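Local coordinates for HTH-type transcriptional repressor NemR (Escherichia coli, PDB 4YZE), which represses transcription of the nemRA-gloA operon by binding the NemR box and responds to electrophiles and reactive chlorine species, at residues Asp119-Glu122 against Asp123-Ser126. The protein carries 5 engineered substitutions. Residues are numbered along the deposited sequence; the frame is centred on the assembly and turned at random.
Sequences DLSE and DMRS
Ser121 is the N-cap of helix 122-148 in the tetracyclin repressor-like C-terminal domain, its side chain folded back onto the first turn to meet Met124. With chi1 at 66°, Ser121 OG sits between the backbone N and the carbonyl carbon of its own residue and accepts from Met124 N at 3.1 Å. The backbone O of Ser121 takes Arg125 N at 2.9 Å in a nearly straight bond and also a weak one from Met124 N, which is thus shared between Ser121 OG and O. Ser126 N follows with a bond to Glu122 O at 2.8 Å.

On the outer side of the turn, Glu122 bends at chi2 (55°) and brings its carboxylate to the edge of the Arg125 guanidinium. Glu122 OE1 meets Arg125 NE and Glu122 OE2, through its syn lone pair, Arg125 NH2, both at 2.5 Å, short enough for the exact lengths to be doubtful. The two planes lie 28° apart, a nearly coplanar, bidentate pair.

Leu120 CD2 rests 4.2 Å from the buried Met124's SD; both side chains touch Phe28, and Met124 also reaches Val59 and Leu62 of helix 54-79. Ser121 OG is hydrogen-bonded to Glu55 OE2 as well, so the cap joins the C-terminal domain to the HTH tetR-type, DNA-binding part. The two-point pairing, if the short distances are right, would restrict the guanidinium, whose NH1 bonds to Ile178 O of the second subunit.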
ATOM      1  N   ASP A 119      -4.737   8.122 -11.955  1.00109.02           N
ATOM      2  CA  ASP A 119      -5.178   9.396 -12.523  1.00112.39           C
ATOM      3  C   ASP A 119      -4.254  10.582 -12.200  1.00106.52           C
ATOM      4  O   ASP A 119      -4.709  11.592 -11.652  1.00111.99           O
ATOM      5  CB  ASP A 119      -6.606   9.714 -12.062  1.00117.31           C
ATOM      6  N   LEU A 120      -2.972  10.466 -12.552  1.00 88.86           N
ATOM      7  CA  LEU A 120      -2.000  11.545 -12.342  1.00 73.53           C
ATOM      8  C   LEU A 120      -1.110  11.761 -13.566  1.00 69.86           C
ATOM      9  O   LEU A 120      -0.887  10.832 -14.339  1.00 63.64           O
ATOM     10  CB  LEU A 120      -1.115  11.237 -11.133  1.00 78.29           C
ATOM     11  CG  LEU A 120      -1.747  11.352  -9.745  1.00 74.32           C
ATOM     12  CD1 LEU A 120      -0.728  11.041  -8.662  1.00 64.20           C
ATOM     13  CD2 LEU A 120      -2.336  12.748  -9.552  1.00 76.20           C
ATOM     14  N   SER A 121      -0.587  12.973 -13.741  1.00 60.07           N
ATOM     15  CA  SER A 121       0.382  13.205 -14.812  1.00 65.24           C
ATOM     16  C   SER A 121       1.605  12.285 -14.694  1.00 61.88           C
ATOM     17  O   SER A 121       1.973  11.854 -13.593  1.00 55.70           O
ATOM     18  CB  SER A 121       0.845  14.659 -14.833  1.00 66.04           C
ATOM     19  OG  SER A 121       1.579  14.997 -13.669  1.00 60.80           O
ATOM     20  N   GLU A 122       2.222  11.969 -15.831  1.00 60.90           N
ATOM     21  CA  GLU A 122       3.456  11.203 -15.789  1.00 63.50           C
ATOM     22  C   GLU A 122       4.459  11.962 -14.932  1.00 57.21           C
ATOM     23  O   GLU A 122       5.200  11.345 -14.164  1.00 53.49           O
ATOM     24  CB  GLU A 122       4.011  10.930 -17.195  1.00 65.22           C
ATOM     25  CG  GLU A 122       5.484  10.485 -17.232  1.00 61.98           C
ATOM     26  CD  GLU A 122       5.804   9.246 -16.360  1.00 69.96           C
ATOM     27  OE1 GLU A 122       4.911   8.403 -16.097  1.00 67.23           O
ATOM     28  OE2 GLU A 122       6.974   9.106 -15.938  1.00 72.46           O
ATOM     29  N   ASP A 123       4.445  13.296 -15.024  1.00 57.41           N
ATOM     30  CA  ASP A 123       5.377  14.096 -14.236  1.00 60.13           C
ATOM     31  C   ASP A 123       5.216  13.819 -12.734  1.00 60.65           C
ATOM     32  O   ASP A 123       6.219  13.679 -12.022  1.00 57.32           O
ATOM     33  CB  ASP A 123       5.264  15.583 -14.582  1.00 58.56           C
ATOM     34  CG  ASP A 123       5.208  15.813 -16.077  1.00 61.80           C
ATOM     35  OD1 ASP A 123       4.742  14.886 -16.759  1.00 64.43           O
ATOM     36  OD2 ASP A 123       5.640  16.872 -16.581  1.00 63.96           O
ATOM     37  N   MET A 124       3.972  13.678 -12.269  1.00 53.32           N
ATOM     38  CA  MET A 124       3.734  13.394 -10.850  1.00 62.00           C
ATOM     39  C   MET A 124       4.008  11.937 -10.450  1.00 57.92           C
ATOM     40  O   MET A 124       4.630  11.687  -9.416  1.00 51.65           O
ATOM     41  CB  MET A 124       2.334  13.817 -10.410  1.00 52.19           C
ATOM     42  CG  MET A 124       2.136  15.329 -10.363  1.00 53.96           C
ATOM     43  SD  MET A 124       0.589  15.773  -9.529  1.00 60.89           S
ATOM     44  CE  MET A 124       1.014  15.279  -7.846  1.00 52.08           C
ATOM     45  N   ARG A 125       3.541  10.981 -11.252  1.00 53.86           N
ATOM     46  CA  ARG A 125       3.849   9.575 -10.997  1.00 52.80           C
ATOM     47  C   ARG A 125       5.366   9.386 -10.939  1.00 47.99           C
ATOM     48  O   ARG A 125       5.880   8.656 -10.091  1.00 44.64           O
ATOM     49  CB  ARG A 125       3.236   8.674 -12.072  1.00 55.14           C
ATOM     50  CG  ARG A 125       3.595   7.203 -11.943  1.00 56.81           C
ATOM     51  CD  ARG A 125       3.706   6.542 -13.323  1.00 62.31           C
ATOM     52  NE  ARG A 125       4.886   6.988 -14.068  1.00 59.52           N
ATOM     53  CZ  ARG A 125       6.117   6.503 -13.895  1.00 62.50           C
ATOM     54  NH1 ARG A 125       6.344   5.547 -12.994  1.00 58.65           N
ATOM     55  NH2 ARG A 125       7.131   6.967 -14.630  1.00 63.70           N
ATOM     56  N   SER A 126       6.070  10.077 -11.829  1.00 48.01           N
ATOM     57  CA  SER A 126       7.520   9.980 -11.905  1.00 50.34           C
ATOM     58  C   SER A 126       8.188  10.614 -10.685  1.00 45.77           C
ATOM     59  O   SER A 126       9.185  10.097 -10.177  1.00 44.39           O
ATOM     60  CB  SER A 126       8.015  10.609 -13.208  1.00 57.86           C
ATOM     61  OG  SER A 126       9.421  10.786 -13.221  1.00 58.62           O
TER